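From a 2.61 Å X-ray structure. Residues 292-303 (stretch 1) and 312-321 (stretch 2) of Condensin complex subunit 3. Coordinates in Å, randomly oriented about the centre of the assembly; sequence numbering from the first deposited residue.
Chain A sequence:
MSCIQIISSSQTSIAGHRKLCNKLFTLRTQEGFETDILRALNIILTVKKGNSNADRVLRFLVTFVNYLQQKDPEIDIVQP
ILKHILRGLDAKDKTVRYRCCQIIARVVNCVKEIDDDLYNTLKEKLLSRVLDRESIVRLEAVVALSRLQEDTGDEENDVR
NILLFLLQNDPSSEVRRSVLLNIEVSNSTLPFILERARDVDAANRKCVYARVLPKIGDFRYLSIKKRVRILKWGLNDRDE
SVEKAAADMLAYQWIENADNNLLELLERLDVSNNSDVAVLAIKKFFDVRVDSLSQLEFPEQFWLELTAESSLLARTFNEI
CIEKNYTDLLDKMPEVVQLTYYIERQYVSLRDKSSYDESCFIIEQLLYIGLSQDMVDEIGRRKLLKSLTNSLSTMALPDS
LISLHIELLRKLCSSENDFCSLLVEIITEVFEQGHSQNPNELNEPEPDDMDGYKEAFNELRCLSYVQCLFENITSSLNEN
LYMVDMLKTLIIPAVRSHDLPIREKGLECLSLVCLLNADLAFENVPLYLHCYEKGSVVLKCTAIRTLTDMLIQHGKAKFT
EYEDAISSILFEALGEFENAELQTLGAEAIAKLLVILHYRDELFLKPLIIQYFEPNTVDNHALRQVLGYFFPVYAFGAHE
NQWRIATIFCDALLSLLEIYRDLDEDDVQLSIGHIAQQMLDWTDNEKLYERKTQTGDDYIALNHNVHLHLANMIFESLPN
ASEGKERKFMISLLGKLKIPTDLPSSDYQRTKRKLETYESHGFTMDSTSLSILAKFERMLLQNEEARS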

ATOM      1  N   SER A 292      10.852  16.149 -23.222  1.00 49.05           N
ATOM      2  CA  SER A 292       9.689  15.987 -24.085  1.00 49.54           C
ATOM      3  C   SER A 292       8.590  16.984 -23.747  1.00 45.22           C
ATOM      4  O   SER A 292       7.798  17.348 -24.623  1.00 57.59           O
ATOM      5  CB  SER A 292       9.152  14.560 -23.976  1.00 46.54           C
ATOM      6  OG  SER A 292      10.109  13.620 -24.427  1.00 57.01           O
ATOM      7  N   LEU A 293       8.521  17.435 -22.493  1.00 39.36           N
ATOM      8  CA  LEU A 293       7.449  18.340 -22.096  1.00 41.91           C
ATOM      9  C   LEU A 293       7.445  19.598 -22.953  1.00 47.64           C
ATOM     10  O   LEU A 293       6.380  20.101 -23.328  1.00 44.95           O
ATOM     11  CB  LEU A 293       7.587  18.700 -20.619  1.00 32.30           C
ATOM     12  CG  LEU A 293       6.391  19.438 -20.014  1.00 38.47           C
ATOM     13  CD1 LEU A 293       5.190  18.513 -19.896  1.00 33.36           C
ATOM     14  CD2 LEU A 293       6.746  20.031 -18.664  1.00 38.54           C
ATOM     15  N   SER A 294       8.626  20.121 -23.275  1.00 56.08           N
ATOM     16  CA  SER A 294       8.736  21.317 -24.099  1.00 53.57           C
ATOM     17  C   SER A 294       8.518  21.040 -25.578  1.00 44.91           C
ATOM     18  O   SER A 294       8.571  21.978 -26.379  1.00 47.60           O
ATOM     19  CB  SER A 294      10.109  21.963 -23.901  1.00 56.91           C
ATOM     20  OG  SER A 294      10.346  22.250 -22.537  1.00 58.36           O
ATOM     21  N   GLN A 295       8.278  19.789 -25.961  1.00 53.47           N
ATOM     22  CA  GLN A 295       8.078  19.419 -27.355  1.00 55.42           C
ATOM     23  C   GLN A 295       6.616  19.196 -27.709  1.00 57.99           C
ATOM     24  O   GLN A 295       6.313  18.894 -28.866  1.00 69.54           O
ATOM     25  CB  GLN A 295       8.885  18.157 -27.679  1.00 66.27           C
ATOM     26  CG  GLN A 295      10.362  18.422 -27.903  1.00 73.63           C
ATOM     27  CD  GLN A 295      11.198  17.164 -27.836  1.00 75.20           C
ATOM     28  OE1 GLN A 295      10.669  16.053 -27.797  1.00 65.36           O
ATOM     29  NE2 GLN A 295      12.516  17.330 -27.818  1.00 82.79           N
ATOM     30  N   LEU A 296       5.709  19.322 -26.747  1.00 51.59           N
ATOM     31  CA  LEU A 296       4.288  19.207 -27.034  1.00 54.29           C
ATOM     32  C   LEU A 296       3.754  20.516 -27.599  1.00 55.43           C
ATOM     33  O   LEU A 296       4.049  21.600 -27.090  1.00 55.11           O
ATOM     34  CB  LEU A 296       3.509  18.838 -25.773  1.00 49.71           C
ATOM     35  CG  LEU A 296       3.780  17.467 -25.156  1.00 46.77           C
ATOM     36  CD1 LEU A 296       2.988  17.322 -23.868  1.00 48.64           C
ATOM     37  CD2 LEU A 296       3.433  16.344 -26.118  1.00 48.91           C
ATOM     38  N   GLU A 297       2.963  20.404 -28.660  1.00 61.09           N
ATOM     39  CA  GLU A 297       2.338  21.552 -29.298  1.00 60.93           C
ATOM     40  C   GLU A 297       0.831  21.350 -29.338  1.00 48.07           C
ATOM     41  O   GLU A 297       0.346  20.247 -29.610  1.00 46.17           O
ATOM     42  CB  GLU A 297       2.879  21.764 -30.715  1.00 69.02           C
ATOM     43  CG  GLU A 297       4.378  21.998 -30.769  1.00 77.81           C
ATOM     44  CD  GLU A 297       4.810  23.207 -29.959  1.00 78.77           C
ATOM     45  OE1 GLU A 297       4.040  24.187 -29.888  1.00 67.01           O
ATOM     46  OE2 GLU A 297       5.920  23.173 -29.387  1.00 79.42           O
ATOM     47  N   PHE A 298       0.093  22.425 -29.063  1.00 46.39           N
ATOM     48  CA  PHE A 298      -1.365  22.399 -29.010  1.00 44.21           C
ATOM     49  C   PHE A 298      -1.919  23.435 -29.982  1.00 41.02           C
ATOM     50  O   PHE A 298      -2.454  24.472 -29.569  1.00 40.53           O
ATOM     51  CB  PHE A 298      -1.865  22.659 -27.591  1.00 41.93           C
ATOM     52  CG  PHE A 298      -1.307  21.708 -26.575  1.00 37.75           C
ATOM     53  CD1 PHE A 298      -0.155  22.021 -25.877  1.00 43.06           C
ATOM     54  CD2 PHE A 298      -1.927  20.499 -26.326  1.00 36.62           C
ATOM     55  CE1 PHE A 298       0.365  21.149 -24.946  1.00 38.23           C
ATOM     56  CE2 PHE A 298      -1.411  19.622 -25.395  1.00 39.98           C
ATOM     57  CZ  PHE A 298      -0.264  19.948 -24.704  1.00 37.25           C
ATOM     58  N   PRO A 299      -1.799  23.188 -31.282  1.00 45.44           N
ATOM     59  CA  PRO A 299      -2.397  24.094 -32.267  1.00 47.51           C
ATOM     60  C   PRO A 299      -3.916  24.041 -32.208  1.00 51.71           C
ATOM     61  O   PRO A 299      -4.516  23.225 -31.508  1.00 51.96           O
ATOM     62  CB  PRO A 299      -1.866  23.568 -33.602  1.00 45.61           C
ATOM     63  CG  PRO A 299      -1.583  22.127 -33.346  1.00 46.60           C
ATOM     64  CD  PRO A 299      -1.124  22.046 -31.922  1.00 45.76           C
ATOM     65  N   GLU A 300      -4.541  24.946 -32.964  1.00 57.17           N
ATOM     66  CA  GLU A 300      -5.996  24.950 -33.062  1.00 52.10           C
ATOM     67  C   GLU A 300      -6.515  23.586 -33.493  1.00 47.83           C
ATOM     68  O   GLU A 300      -7.520  23.098 -32.965  1.00 46.72           O
ATOM     69  CB  GLU A 300      -6.448  26.033 -34.042  1.00 58.83           C
ATOM     70  CG  GLU A 300      -7.956  26.257 -34.091  1.00 70.28           C
ATOM     71  CD  GLU A 300      -8.470  27.079 -32.921  1.00 72.50           C
ATOM     72  OE1 GLU A 300      -9.688  27.361 -32.876  1.00 59.23           O
ATOM     73  OE2 GLU A 300      -7.660  27.444 -32.043  1.00 78.70           O
ATOM     74  N   GLN A 301      -5.833  22.951 -34.448  1.00 47.53           N
ATOM     75  CA  GLN A 301      -6.214  21.611 -34.883  1.00 48.99           C
ATOM     76  C   GLN A 301      -6.342  20.659 -33.701  1.00 53.82           C
ATOM     77  O   GLN A 301      -7.255  19.828 -33.657  1.00 51.62           O
ATOM     78  CB  GLN A 301      -5.180  21.084 -35.878  1.00 65.05           C
ATOM     79  CG  GLN A 301      -5.418  19.658 -36.370  1.00 80.89           C
ATOM     80  CD  GLN A 301      -4.141  18.983 -36.832  1.00 91.68           C
ATOM     81  OE1 GLN A 301      -3.043  19.501 -36.636  1.00 81.55           O
ATOM     82  NE2 GLN A 301      -4.279  17.815 -37.445  1.00 88.55           N
ATOM     83  N   PHE A 302      -5.424  20.760 -32.738  1.00 55.81           N
ATOM     84  CA  PHE A 302      -5.440  19.851 -31.597  1.00 44.04           C
ATOM     85  C   PHE A 302      -6.768  19.918 -30.854  1.00 43.99           C
ATOM     86  O   PHE A 302      -7.307  18.889 -30.433  1.00 44.17           O
ATOM     87  CB  PHE A 302      -4.281  20.188 -30.659  1.00 48.85           C
ATOM     88  CG  PHE A 302      -4.249  19.364 -29.404  1.00 37.61           C
ATOM     89  CD1 PHE A 302      -3.475  18.221 -29.332  1.00 30.80           C
ATOM     90  CD2 PHE A 302      -4.983  19.741 -28.291  1.00 35.76           C
ATOM     91  CE1 PHE A 302      -3.440  17.465 -28.179  1.00 35.63           C
ATOM     92  CE2 PHE A 302      -4.955  18.989 -27.139  1.00 37.16           C
ATOM     93  CZ  PHE A 302      -4.179  17.852 -27.080  1.00 36.26           C
ATOM     94  N   TRP A 303      -7.316  21.122 -30.689  1.00 40.42           N
ATOM     95  CA  TRP A 303      -8.521  21.308 -29.892  1.00 42.49           C
ATOM     96  C   TRP A 303      -9.799  21.015 -30.662  1.00 41.42           C
ATOM     97  O   TRP A 303     -10.840  20.789 -30.037  1.00 40.89           O
ATOM     98  CB  TRP A 303      -8.561  22.735 -29.348  1.00 41.84           C
ATOM     99  CG  TRP A 303      -7.351  23.060 -28.549  1.00 40.25           C
ATOM    100  CD1 TRP A 303      -6.225  23.690 -28.984  1.00 39.73           C
ATOM    101  CD2 TRP A 303      -7.130  22.748 -27.170  1.00 41.82           C
ATOM    102  NE1 TRP A 303      -5.317  23.799 -27.959  1.00 39.93           N
ATOM    103  CE2 TRP A 303      -5.850  23.227 -26.834  1.00 39.78           C
ATOM    104  CE3 TRP A 303      -7.893  22.114 -26.186  1.00 38.28           C
ATOM    105  CZ2 TRP A 303      -5.315  23.088 -25.557  1.00 32.47           C
ATOM    106  CZ3 TRP A 303      -7.361  21.984 -24.917  1.00 31.60           C
ATOM    107  CH2 TRP A 303      -6.086  22.469 -24.615  1.00 27.37           C
ATOM    108  N   LEU A 312      -7.092  14.383 -22.128  1.00 30.73           N
ATOM    109  CA  LEU A 312      -6.460  14.117 -20.842  1.00 31.12           C
ATOM    110  C   LEU A 312      -5.018  14.602 -20.832  1.00 31.38           C
ATOM    111  O   LEU A 312      -4.527  15.091 -19.809  1.00 31.97           O
ATOM    112  CB  LEU A 312      -6.518  12.624 -20.529  1.00 34.11           C
ATOM    113  CG  LEU A 312      -5.947  12.208 -19.172  1.00 21.04           C
ATOM    114  CD1 LEU A 312      -6.868  12.637 -18.052  1.00 30.56           C
ATOM    115  CD2 LEU A 312      -5.726  10.719 -19.137  1.00 26.08           C
ATOM    116  N   LEU A 313      -4.322  14.472 -21.961  1.00 34.74           N
ATOM    117  CA  LEU A 313      -2.936  14.923 -22.032  1.00 35.09           C
ATOM    118  C   LEU A 313      -2.832  16.427 -21.821  1.00 35.30           C
ATOM    119  O   LEU A 313      -1.927  16.902 -21.127  1.00 35.46           O
ATOM    120  CB  LEU A 313      -2.329  14.532 -23.379  1.00 35.28           C
ATOM    121  CG  LEU A 313      -0.894  15.003 -23.617  1.00 35.97           C
ATOM    122  CD1 LEU A 313       0.052  14.424 -22.573  1.00 29.92           C
ATOM    123  CD2 LEU A 313      -0.450  14.631 -25.019  1.00 34.61           C
ATOM    124  N   ALA A 314      -3.739  17.197 -22.423  1.00 34.21           N
ATOM    125  CA  ALA A 314      -3.698  18.644 -22.260  1.00 31.27           C
ATOM    126  C   ALA A 314      -4.006  19.042 -20.822  1.00 34.47           C
ATOM    127  O   ALA A 314      -3.351  19.928 -20.263  1.00 35.41           O
ATOM    128  CB  ALA A 314      -4.680  19.307 -23.227  1.00 33.90           C
ATOM    129  N   ARG A 315      -4.996  18.396 -20.205  1.00 31.57           N
ATOM    130  CA  ARG A 315      -5.349  18.723 -18.828  1.00 30.06           C
ATOM    131  C   ARG A 315      -4.205  18.401 -17.876  1.00 32.58           C
ATOM    132  O   ARG A 315      -3.978  19.125 -16.900  1.00 31.22           O
ATOM    133  CB  ARG A 315      -6.621  17.972 -18.429  1.00 26.12           C
ATOM    134  CG  ARG A 315      -6.900  17.934 -16.930  1.00 25.99           C
ATOM    135  CD  ARG A 315      -6.321  16.677 -16.287  1.00 35.48           C
ATOM    136  NE  ARG A 315      -6.678  16.564 -14.875  1.00 35.62           N
ATOM    137  CZ  ARG A 315      -7.582  15.726 -14.377  1.00 34.26           C
ATOM    138  NH1 ARG A 315      -7.820  15.719 -13.075  1.00 36.38           N
ATOM    139  NH2 ARG A 315      -8.249  14.890 -15.161  1.00 32.19           N
ATOM    140  N   THR A 316      -3.477  17.313 -18.135  1.00 33.06           N
ATOM    141  CA  THR A 316      -2.351  16.955 -17.279  1.00 35.53           C
ATOM    142  C   THR A 316      -1.157  17.867 -17.535  1.00 33.88           C
ATOM    143  O   THR A 316      -0.494  18.307 -16.589  1.00 32.71           O
ATOM    144  CB  THR A 316      -1.961  15.494 -17.504  1.00 32.68           C
ATOM    145  OG1 THR A 316      -3.118  14.659 -17.367  1.00 32.26           O
ATOM    146  CG2 THR A 316      -0.915  15.060 -16.485  1.00 31.00           C
ATOM    147  N   PHE A 317      -0.863  18.147 -18.805  1.00 31.49           N
ATOM    148  CA  PHE A 317       0.191  19.096 -19.143  1.00 28.92           C
ATOM    149  C   PHE A 317      -0.050  20.433 -18.455  1.00 31.87           C
ATOM    150  O   PHE A 317       0.862  21.018 -17.861  1.00 39.27           O
ATOM    151  CB  PHE A 317       0.258  19.262 -20.663  1.00 32.67           C
ATOM    152  CG  PHE A 317       1.115  20.406 -21.120  1.00 32.57           C
ATOM    153  CD1 PHE A 317       2.453  20.215 -21.403  1.00 34.70           C
ATOM    154  CD2 PHE A 317       0.576  21.670 -21.286  1.00 34.64           C
ATOM    155  CE1 PHE A 317       3.240  21.264 -21.829  1.00 37.85           C
ATOM    156  CE2 PHE A 317       1.358  22.721 -21.710  1.00 37.68           C
ATOM    157  CZ  PHE A 317       2.691  22.517 -21.984  1.00 41.35           C
ATOM    158  N   ASN A 318      -1.286  20.929 -18.526  1.00 33.77           N
ATOM    159  CA  ASN A 318      -1.635  22.164 -17.836  1.00 33.70           C
ATOM    160  C   ASN A 318      -1.485  22.006 -16.327  1.00 31.77           C
ATOM    161  O   ASN A 318      -1.057  22.937 -15.636  1.00 30.40           O
ATOM    162  CB  ASN A 318      -3.064  22.567 -18.205  1.00 31.52           C
ATOM    163  CG  ASN A 318      -3.497  23.864 -17.560  1.00 30.28           C
ATOM    164  OD1 ASN A 318      -2.997  24.932 -17.898  1.00 38.98           O
ATOM    165  ND2 ASN A 318      -4.446  23.778 -16.639  1.00 31.62           N
ATOM    166  N   GLU A 319      -1.823  20.830 -15.802  1.00 31.24           N
ATOM    167  CA  GLU A 319      -1.689  20.582 -14.371  1.00 34.18           C
ATOM    168  C   GLU A 319      -0.228  20.608 -13.939  1.00 37.67           C
ATOM    169  O   GLU A 319       0.108  21.176 -12.894  1.00 34.02           O
ATOM    170  CB  GLU A 319      -2.329  19.240 -14.026  1.00 38.77           C
ATOM    171  CG  GLU A 319      -2.944  19.169 -12.646  1.00 50.09           C
ATOM    172  CD  GLU A 319      -3.981  18.070 -12.540  1.00 47.26           C
ATOM    173  OE1 GLU A 319      -3.619  16.945 -12.137  1.00 52.77           O
ATOM    174  OE2 GLU A 319      -5.157  18.325 -12.878  1.00 43.04           O
ATOM    175  N   ILE A 320       0.654  19.999 -14.732  1.00 40.01           N
ATOM    176  CA  ILE A 320       2.078  19.976 -14.406  1.00 36.90           C
ATOM    177  C   ILE A 320       2.640  21.392 -14.398  1.00 43.36           C
ATOM    178  O   ILE A 320       3.223  21.846 -13.406  1.00 48.35           O
ATOM    179  CB  ILE A 320       2.840  19.078 -15.399  1.00 33.74           C
ATOM    180  CG1 ILE A 320       2.404  17.621 -15.240  1.00 32.28           C
ATOM    181  CG2 ILE A 320       4.349  19.200 -15.201  1.00 35.37           C
ATOM    182  CD1 ILE A 320       2.813  16.733 -16.392  1.00 30.07           C
ATOM    183  N   CYS A 321       2.475  22.110 -15.511  1.00 40.03           N
ATOM    184  CA  CYS A 321       3.110  23.416 -15.657  1.00 36.69           C
ATOM    185  C   CYS A 321       2.700  24.368 -14.542  1.00 42.06           C
ATOM    186  O   CYS A 321       3.508  25.186 -14.090  1.00 48.92           O
ATOM    187  CB  CYS A 321       2.763  24.011 -17.021  1.00 42.72           C
ATOM    188  SG  CYS A 321       3.447  23.099 -18.415  1.00 49.41           S
TER

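The contact between residues 292-303 and 312-321 is apolar throughout. No hydrogen bond crosses it, the closest atoms of every contacting residue pair are carbons, and 434 Å² of surface is buried, both sides summed. Stretch 2 is helical along its whole length, and Leu313, Ala314, Phe317 and Ile320 all direct their CA-to-CB bonds toward stretch 1. The spacing of these positions, three or four residues apart or adjacent, is what one side of a helix provides. Backbone bonds from i+4 to i, such as Phe317 N to Leu313 O at 2.8 Å and Asn318 N to Ala314 O at 2.9 Å, hold the helix, and the side chains facing stretch 1 present hydrocarbon.

The main bump on this surface is Phe317, which has 80 Å² covered, more than any other residue here. Its chi1 of 169° (t) carries the ring out among three side chains of stretch 1. Leu293 CD1 lies 3.6 Å from Phe317 CD1, and Leu296 CD1 approaches the same Phe317 CD1 at 3.8 Å. Phe298 completes the pocket: Phe298 CE1 is 3.7 Å from Phe317 CD2 and sits over one face of the Phe317 ring. The ring centroids are 4.9 Å apart and the planes meet at 50°, an edge-to-face pair in which Phe298 supplies the edge.

The hollow on the helix is at Ala314. Its single methyl leaves room for three aromatic rings to converge: Ala314 CB is 3.9 Å from Phe298 CE2, 3.9 Å from Phe302 CE2 and 3.7 Å from Trp303 CH2. A side chain ending at CB suits this place, because the rings already stand at van der Waals distance from that atom. Phe298 thus bridges hollow and bump, touching Ala314 and Phe317 with different ring atoms.

The path of stretch 1 brings these groups together. A type I turn from Leu293 to Leu296 places two leucines against the helix while Ser294 points away and Gln295 stays out of reach; both are exposed. Overlapping this turn but starting one residue earlier, Gln295 N bonds to Ser292 O at 2.8 Å. Leu293 starts sideways, but its end comes nearer, and Leu293 CD2 also reaches Ile320 CG2 at 4.3 Å. Leu296 points toward the helix and adds a looser contact, Leu296 CD1 to Leu313 CD1 at 4.3 Å. Beyond Phe298, Pro299 occupies the N-cap position and a new helix begins, delivering Phe302 and Trp303 to Ala314. A weak hydrogen bond from Trp303 NE1 to Phe298 O, 3.4 Å with an angle of 142° at the hydrogen, links the indole to the backbone of a neighbouring contact residue.

Polar groups are accommodated outside the contact. Glu297 points away from the helix. On stretch 2, Arg315 also points away, and Arg315 NE forms a salt bridge with Glu319 OE2 at 3.1 Å, while Thr316 OG1 donates to Leu312 O at 2.9 Å. The direct contact thus consists of apolar packing, with Phe317 as the bump and Ala314 as the hollow.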